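Local coordinates for endo-1,4-beta-xylanase (Bacteroides thetaiotaomicron VPI-5482, PDB 3KST), which probably hydrolyses O-glycosidic bonds in xylan-type plant polysaccharides and binds a calcium ion, at residues R63-G75 with P111-I123. Numbering follows the deposited sequence. Where two conformers were deposited one is given.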
ATOM      1  N   ARG A  63       2.979 -19.225   2.539  1.00 15.52           N
ATOM      2  CA  ARG A  63       2.939 -18.848   1.120  1.00 15.16           C
ATOM      3  C   ARG A  63       1.787 -19.532   0.418  1.00 15.65           C
ATOM      4  O   ARG A  63       1.535 -20.727   0.626  1.00 15.61           O
ATOM      5  CB  ARG A  63       4.218 -19.206   0.398  1.00 15.24           C
ATOM      6  CG  ARG A  63       5.339 -18.280   0.703  1.00 13.87           C
ATOM      7  CD  ARG A  63       6.557 -18.713  -0.065  1.00 11.11           C
ATOM      8  NE  ARG A  63       7.640 -17.758   0.072  1.00 12.18           N
ATOM      9  CZ  ARG A  63       7.721 -16.591  -0.577  1.00  9.71           C
ATOM     10  NH1 ARG A  63       6.741 -16.177  -1.405  1.00 11.19           N
ATOM     11  NH2 ARG A  63       8.785 -15.828  -0.389  1.00 13.37           N
ATOM     12  N   GLU A  64       1.068 -18.756  -0.381  1.00 15.77           N
ATOM     13  CA  GLU A  64      -0.019 -19.295  -1.190  1.00 16.41           C
ATOM     14  C   GLU A  64       0.387 -19.521  -2.642  1.00 16.67           C
ATOM     15  O   GLU A  64      -0.282 -20.288  -3.347  1.00 17.48           O
ATOM     16  CB  GLU A  64      -1.245 -18.393  -1.096  1.00 16.59           C
ATOM     17  CG  GLU A  64      -1.888 -18.385   0.280  1.00 17.22           C
ATOM     18  CD  GLU A  64      -2.536 -19.691   0.686  1.00 18.99           C
ATOM     19  OE1 GLU A  64      -2.802 -20.562  -0.167  1.00 20.31           O
ATOM     20  OE2 GLU A  64      -2.782 -19.845   1.892  1.00 17.98           O
ATOM     21  N   GLY A  65       1.495 -18.929  -3.076  1.00 15.73           N
ATOM     22  CA  GLY A  65       1.937 -19.041  -4.447  1.00 15.26           C
ATOM     23  C   GLY A  65       2.248 -17.693  -5.058  1.00 14.49           C
ATOM     24  O   GLY A  65       2.412 -16.673  -4.355  1.00 13.91           O
ATOM     25  N   GLN A  66       2.329 -17.699  -6.382  1.00 14.63           N
ATOM     26  CA  GLN A  66       2.638 -16.489  -7.149  1.00 13.71           C
ATOM     27  C   GLN A  66       1.326 -15.870  -7.633  1.00 13.29           C
ATOM     28  O   GLN A  66       0.784 -16.309  -8.650  1.00 14.13           O
ATOM     29  CB  GLN A  66       3.508 -16.868  -8.325  1.00 14.34           C
ATOM     30  CG  GLN A  66       4.013 -15.700  -9.164  1.00 13.77           C
ATOM     31  CD  GLN A  66       5.414 -15.186  -8.816  1.00 13.14           C
ATOM     32  OE1 GLN A  66       6.185 -15.814  -8.079  1.00 12.02           O
ATOM     33  NE2 GLN A  66       5.771 -14.060  -9.423  1.00 10.61           N
ATOM     34  N   ALA A  67       0.833 -14.866  -6.901  1.00 11.85           N
ATOM     35  CA  ALA A  67      -0.397 -14.122  -7.221  1.00 11.15           C
ATOM     36  C   ALA A  67      -0.408 -13.607  -8.662  1.00 11.00           C
ATOM     37  O   ALA A  67      -1.429 -13.733  -9.362  1.00 11.77           O
ATOM     38  CB  ALA A  67      -0.603 -12.934  -6.251  1.00 10.52           C
ATOM     39  N   LEU A  68       0.717 -13.020  -9.078  1.00 10.69           N
ATOM     40  CA  LEU A  68       0.857 -12.492 -10.433  0.50 10.11           C
ATOM     41  C   LEU A  68       2.228 -12.825 -11.009  1.00 10.44           C
ATOM     42  O   LEU A  68       3.250 -12.633 -10.343  1.00  9.89           O
ATOM     43  CB  LEU A  68       0.569 -10.986 -10.455  0.50 10.56           C
ATOM     44  CG  LEU A  68       0.762 -10.222 -11.767  0.50  9.99           C
ATOM     45  CD1 LEU A  68      -0.286  -9.127 -11.861  0.50 11.19           C
ATOM     46  CD2 LEU A  68       2.171  -9.657 -11.925  0.50  9.84           C
ATOM     47  N   SER A  69       2.226 -13.363 -12.232  1.00  9.99           N
ATOM     48  CA  SER A  69       3.424 -13.696 -12.989  1.00 11.71           C
ATOM     49  C   SER A  69       3.556 -12.614 -14.085  1.00 12.11           C
ATOM     50  O   SER A  69       2.546 -12.162 -14.699  1.00 12.89           O
ATOM     51  CB  SER A  69       3.328 -15.103 -13.590  1.00 11.83           C
ATOM     52  OG  SER A  69       3.128 -16.103 -12.589  1.00 12.82           O
ATOM     53  N   ALA A  70       4.787 -12.196 -14.337  1.00 11.92           N
ATOM     54  CA  ALA A  70       5.096 -11.140 -15.308  1.00 12.01           C
ATOM     55  C   ALA A  70       4.526 -11.411 -16.701  1.00 11.63           C
ATOM     56  O   ALA A  70       4.049 -10.481 -17.351  1.00 12.40           O
ATOM     57  CB  ALA A  70       6.565 -10.927 -15.406  1.00 11.63           C
ATOM     58  N   THR A  71       4.561 -12.671 -17.148  1.00 11.43           N
ATOM     59  CA  THR A  71       4.006 -13.065 -18.459  1.00 11.66           C
ATOM     60  C   THR A  71       2.513 -12.756 -18.642  1.00 11.20           C
ATOM     61  O   THR A  71       2.031 -12.513 -19.784  1.00 11.24           O
ATOM     62  CB  THR A  71       4.316 -14.561 -18.854  1.00 11.28           C
ATOM     63  OG1 THR A  71       3.677 -15.475 -17.948  1.00 12.62           O
ATOM     64  CG2 THR A  71       5.836 -14.798 -18.968  1.00 12.53           C
ATOM     65  N   ASP A  72       1.770 -12.740 -17.531  1.00  9.31           N
ATOM     66  CA  ASP A  72       0.338 -12.375 -17.519  1.00  9.65           C
ATOM     67  C   ASP A  72       0.082 -10.890 -17.364  1.00  8.88           C
ATOM     68  O   ASP A  72      -1.065 -10.475 -17.187  1.00 10.04           O
ATOM     69  CB  ASP A  72      -0.373 -13.106 -16.387  1.00  8.62           C
ATOM     70  CG  ASP A  72      -0.420 -14.565 -16.598  1.00  8.72           C
ATOM     71  OD1 ASP A  72      -0.596 -15.001 -17.774  1.00 10.15           O
ATOM     72  OD2 ASP A  72      -0.283 -15.280 -15.593  1.00 13.87           O
ATOM     73  N   SER A  73       1.113 -10.080 -17.503  1.00 10.21           N
ATOM     74  CA  SER A  73       0.977  -8.655 -17.274  1.00  9.68           C
ATOM     75  C   SER A  73       1.807  -7.838 -18.221  1.00  9.93           C
ATOM     76  O   SER A  73       2.713  -8.337 -18.865  1.00  9.95           O
ATOM     77  CB  SER A  73       1.489  -8.400 -15.849  1.00 10.05           C
ATOM     78  OG  SER A  73       1.682  -7.025 -15.558  1.00  8.51           O
ATOM     79  N   TYR A  74       1.472  -6.558 -18.271  1.00 10.22           N
ATOM     80  CA  TYR A  74       2.298  -5.535 -18.880  1.00 11.29           C
ATOM     81  C   TYR A  74       3.607  -5.544 -18.103  1.00 11.12           C
ATOM     82  O   TYR A  74       3.563  -5.666 -16.898  1.00 11.37           O
ATOM     83  CB  TYR A  74       1.668  -4.166 -18.651  1.00 12.14           C
ATOM     84  CG  TYR A  74       2.511  -3.008 -19.080  1.00 12.58           C
ATOM     85  CD1 TYR A  74       2.658  -2.682 -20.443  1.00 13.80           C
ATOM     86  CD2 TYR A  74       3.170  -2.208 -18.132  1.00 14.07           C
ATOM     87  CE1 TYR A  74       3.440  -1.599 -20.843  1.00 14.10           C
ATOM     88  CE2 TYR A  74       3.932  -1.107 -18.523  1.00 13.15           C
ATOM     89  CZ  TYR A  74       4.088  -0.821 -19.872  1.00 14.48           C
ATOM     90  OH  TYR A  74       4.845   0.269 -20.216  1.00 14.54           O
ATOM     91  N   GLY A  75       4.728  -5.475 -18.810  1.00 11.18           N
ATOM     92  CA  GLY A  75       6.068  -5.367 -18.223  1.00 10.59           C
ATOM     93  C   GLY A  75       6.868  -6.584 -17.822  1.00 10.72           C
ATOM     94  O   GLY A  75       6.358  -7.686 -17.619  1.00  9.83           O
ATOM     95  N   PRO A 111      -8.536 -15.040  -3.939  1.00 15.01           N
ATOM     96  CA  PRO A 111      -7.544 -14.145  -3.308  1.00 15.47           C
ATOM     97  C   PRO A 111      -6.072 -14.407  -3.697  1.00 15.81           C
ATOM     98  O   PRO A 111      -5.292 -13.470  -3.839  1.00 15.43           O
ATOM     99  CB  PRO A 111      -7.733 -14.418  -1.798  1.00 16.26           C
ATOM    100  CG  PRO A 111      -9.020 -15.048  -1.669  1.00 16.31           C
ATOM    101  CD  PRO A 111      -9.312 -15.776  -2.919  1.00 14.85           C
ATOM    102  N   GLU A 112      -5.724 -15.676  -3.873  1.00 16.20           N
ATOM    103  CA  GLU A 112      -4.351 -16.110  -4.154  1.00 17.34           C
ATOM    104  C   GLU A 112      -3.916 -16.018  -5.605  1.00 17.21           C
ATOM    105  O   GLU A 112      -2.729 -16.142  -5.886  1.00 18.94           O
ATOM    106  CB  GLU A 112      -4.096 -17.529  -3.610  1.00 18.01           C
ATOM    107  CG  GLU A 112      -4.738 -18.725  -4.320  1.00 19.96           C
ATOM    108  CD  GLU A 112      -6.271 -18.819  -4.227  1.00 20.74           C
ATOM    109  OE1 GLU A 112      -6.890 -18.223  -3.283  1.00 19.89           O
ATOM    110  OE2 GLU A 112      -6.843 -19.511  -5.110  1.00 25.59           O
ATOM    111  N   GLY A 113      -4.869 -15.842  -6.522  1.00 17.59           N
ATOM    112  CA  GLY A 113      -4.581 -15.747  -7.944  1.00 17.41           C
ATOM    113  C   GLY A 113      -4.907 -17.038  -8.686  1.00 17.66           C
ATOM    114  O   GLY A 113      -5.506 -17.955  -8.100  1.00 18.35           O
ATOM    115  N   PRO A 114      -4.470 -17.155  -9.959  1.00 17.63           N
ATOM    116  CA  PRO A 114      -3.658 -16.200 -10.694  1.00 17.37           C
ATOM    117  C   PRO A 114      -4.367 -14.910 -11.107  1.00 16.68           C
ATOM    118  O   PRO A 114      -5.449 -14.970 -11.700  1.00 16.16           O
ATOM    119  CB  PRO A 114      -3.230 -16.988 -11.930  1.00 18.15           C
ATOM    120  CG  PRO A 114      -4.360 -17.922 -12.186  1.00 18.10           C
ATOM    121  CD  PRO A 114      -4.929 -18.260 -10.836  1.00 17.58           C
ATOM    122  N   PHE A 115      -3.764 -13.761 -10.769  1.00 14.85           N
ATOM    123  CA  PHE A 115      -4.247 -12.465 -11.260  1.00 13.58           C
ATOM    124  C   PHE A 115      -3.680 -12.294 -12.651  1.00 13.49           C
ATOM    125  O   PHE A 115      -2.488 -12.516 -12.860  1.00 13.18           O
ATOM    126  CB  PHE A 115      -3.818 -11.290 -10.368  1.00 13.01           C
ATOM    127  CG  PHE A 115      -4.530 -11.253  -9.052  1.00 11.99           C
ATOM    128  CD1 PHE A 115      -4.118 -12.088  -8.013  1.00 15.16           C
ATOM    129  CD2 PHE A 115      -5.634 -10.406  -8.839  1.00 12.59           C
ATOM    130  CE1 PHE A 115      -4.773 -12.083  -6.788  1.00 12.09           C
ATOM    131  CE2 PHE A 115      -6.297 -10.386  -7.611  1.00 14.54           C
ATOM    132  CZ  PHE A 115      -5.862 -11.243  -6.565  1.00 12.99           C
ATOM    133  N   ARG A 116      -4.530 -11.943 -13.614  1.00 12.43           N
ATOM    134  CA  ARG A 116      -4.091 -11.748 -14.986  1.00 12.45           C
ATOM    135  C   ARG A 116      -4.723 -10.535 -15.629  1.00 11.41           C
ATOM    136  O   ARG A 116      -5.798 -10.085 -15.222  1.00 11.35           O
ATOM    137  CB  ARG A 116      -4.452 -12.983 -15.840  1.00 12.04           C
ATOM    138  CG  ARG A 116      -3.834 -14.267 -15.352  1.00 14.34           C
ATOM    139  CD  ARG A 116      -4.191 -15.443 -16.217  1.00 12.64           C
ATOM    140  NE  ARG A 116      -5.608 -15.845 -16.102  1.00 14.41           N
ATOM    141  CZ  ARG A 116      -6.181 -16.869 -16.762  1.00 16.81           C
ATOM    142  NH1 ARG A 116      -5.474 -17.662 -17.572  1.00 15.64           N
ATOM    143  NH2 ARG A 116      -7.486 -17.118 -16.595  1.00 19.82           N
ATOM    144  N   GLN A 117      -4.019 -10.014 -16.629  1.00 11.83           N
ATOM    145  CA  GLN A 117      -4.571  -9.015 -17.521  1.00 10.90           C
ATOM    146  C   GLN A 117      -4.971  -9.720 -18.818  1.00 11.20           C
ATOM    147  O   GLN A 117      -4.195 -10.541 -19.348  1.00 11.00           O
ATOM    148  CB  GLN A 117      -3.542  -7.971 -17.875  1.00 10.39           C
ATOM    149  CG  GLN A 117      -3.033  -7.162 -16.700  1.00 10.69           C
ATOM    150  CD  GLN A 117      -2.221  -5.988 -17.175  1.00  9.65           C
ATOM    151  OE1 GLN A 117      -1.250  -6.157 -17.917  1.00 11.31           O
ATOM    152  NE2 GLN A 117      -2.612  -4.774 -16.759  1.00 11.23           N
ATOM    153  N   GLU A 118      -6.161  -9.402 -19.326  1.00 11.76           N
ATOM    154  CA  GLU A 118      -6.612  -9.908 -20.643  1.00 12.13           C
ATOM    155  C   GLU A 118      -5.766  -9.263 -21.744  1.00 12.43           C
ATOM    156  O   GLU A 118      -5.239  -9.960 -22.616  1.00 13.88           O
ATOM    157  CB  GLU A 118      -8.110  -9.674 -20.827  1.00 12.16           C
ATOM    158  CG  GLU A 118      -8.922 -10.553 -19.879  1.00 12.62           C
ATOM    159  CD  GLU A 118     -10.432 -10.392 -19.971  1.00 14.24           C
ATOM    160  OE1 GLU A 118     -10.893  -9.359 -20.473  1.00 15.35           O
ATOM    161  OE2 GLU A 118     -11.167 -11.304 -19.492  1.00 15.61           O
ATOM    162  N   VAL A 119      -5.584  -7.944 -21.655  1.00 12.83           N
ATOM    163  CA  VAL A 119      -4.733  -7.189 -22.570  1.00 12.66           C
ATOM    164  C   VAL A 119      -3.651  -6.586 -21.670  1.00 12.90           C
ATOM    165  O   VAL A 119      -3.979  -5.927 -20.683  1.00 12.36           O
ATOM    166  CB  VAL A 119      -5.498  -6.097 -23.343  1.00 12.80           C
ATOM    167  CG1 VAL A 119      -4.547  -5.367 -24.302  1.00 12.50           C
ATOM    168  CG2 VAL A 119      -6.648  -6.715 -24.144  1.00 13.96           C
ATOM    169  N   LYS A 120      -2.390  -6.780 -22.057  1.00 12.08           N
ATOM    170  CA  LYS A 120      -1.221  -6.430 -21.218  1.00 11.91           C
ATOM    171  C   LYS A 120      -0.791  -4.981 -21.387  1.00 12.38           C
ATOM    172  O   LYS A 120       0.236  -4.669 -22.004  1.00 13.94           O
ATOM    173  CB  LYS A 120      -0.063  -7.426 -21.462  1.00 12.15           C
ATOM    174  CG  LYS A 120      -0.316  -8.816 -20.823  1.00 10.80           C
ATOM    175  CD  LYS A 120      -1.485  -9.596 -21.393  1.00 13.33           C
ATOM    176  CE  LYS A 120      -1.523 -11.024 -20.854  1.00 11.52           C
ATOM    177  NZ  LYS A 120      -2.719 -11.786 -21.383  1.00 11.78           N
ATOM    178  N   GLN A 121      -1.616  -4.092 -20.849  1.00 12.42           N
ATOM    179  CA  GLN A 121      -1.370  -2.660 -20.911  1.00 13.20           C
ATOM    180  C   GLN A 121      -1.687  -2.002 -19.592  1.00 12.80           C
ATOM    181  O   GLN A 121      -2.487  -2.515 -18.816  1.00 12.92           O
ATOM    182  CB  GLN A 121      -2.234  -2.037 -22.010  1.00 13.90           C
ATOM    183  CG  GLN A 121      -1.777  -2.405 -23.417  1.00 16.22           C
ATOM    184  CD  GLN A 121      -0.363  -1.936 -23.736  1.00 17.79           C
ATOM    185  OE1 GLN A 121       0.028  -0.825 -23.380  1.00 21.31           O
ATOM    186  NE2 GLN A 121       0.412  -2.781 -24.393  1.00 19.84           N
ATOM    187  N   PRO A 122      -1.067  -0.849 -19.339  1.00 13.17           N
ATOM    188  CA  PRO A 122      -1.364  -0.127 -18.110  1.00 12.57           C
ATOM    189  C   PRO A 122      -2.699   0.638 -18.230  1.00 12.69           C
ATOM    190  O   PRO A 122      -3.326   0.667 -19.302  1.00 11.78           O
ATOM    191  CB  PRO A 122      -0.180   0.824 -17.995  1.00 12.81           C
ATOM    192  CG  PRO A 122       0.181   1.103 -19.348  1.00 13.34           C
ATOM    193  CD  PRO A 122      -0.092  -0.117 -20.160  1.00 12.38           C
ATOM    194  N   ILE A 123      -3.113   1.240 -17.119  1.00 11.61           N
ATOM    195  CA  ILE A 123      -4.374   2.017 -16.996  1.00 12.04           C
ATOM    196  C   ILE A 123      -4.304   3.266 -17.896  1.00 12.07           C
ATOM    197  O   ILE A 123      -5.271   3.575 -18.593  1.00 12.14           O
ATOM    198  CB  ILE A 123      -4.607   2.374 -15.478  1.00 11.59           C
ATOM    199  CG1 ILE A 123      -4.906   1.111 -14.663  1.00 11.02           C
ATOM    200  CG2 ILE A 123      -5.697   3.401 -15.243  1.00 11.59           C
ATOM    201  CD1 ILE A 123      -4.537   1.281 -13.176  1.00 10.40           C
TER
HETATM  202  O   HOH W   1      -0.254 -14.431 -13.023  1.00  9.61           O
HETATM  203  O   HOH W   2      -1.674 -14.281 -20.349  1.00  9.90           O
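Pro122 lays its CD over one face of the Tyr74 ring, 3.9 Å from the centroid and 16° off the normal, a CH-pi contact displaced from the ring centre, while Lys120 O lies beside the same ring, in its plane. With CG anti to the backbone N (chi1 173°), the tyrosine ring is swung toward the inverse gamma turn centred on Lys120, where it meets Pro122 CD. Gln117 shows how one side chain can tie two segments together: its OE1 accepts the backbone N-H of Tyr74 at 2.8 Å, tilted 30° from the carbonyl plane, and its NE2 reaches back to Val105 O. Backbone bonds reinforce the grip, Gln117 N to Asp72 O at 3.0 Å and Phe115 N to Ala67 O at 2.7 Å. That last oxygen also lies at the edge of the Phe115 ring, whose CD1 touches Ala67 CB. Asp72 and Arg116 cross with carboxylate and guanidinium planes nearly perpendicular; the aspartate packs on the arginine methylenes (CG to CG 3.6 Å) without a salt bridge. Water meets the carboxylate instead: one donates to OD2 and Phe115 O and accepts from Ser69 N, another links OD1 to Lys120 NZ. The contact thus fastens the loop between strands 102-108 and 129-135 to the bulged end of strand 60-69 and the residues 70-74 after it, with Phe115 and Leu68 both resting on Leu95 of strand 92-99, within the five-bladed beta-propeller known for this family.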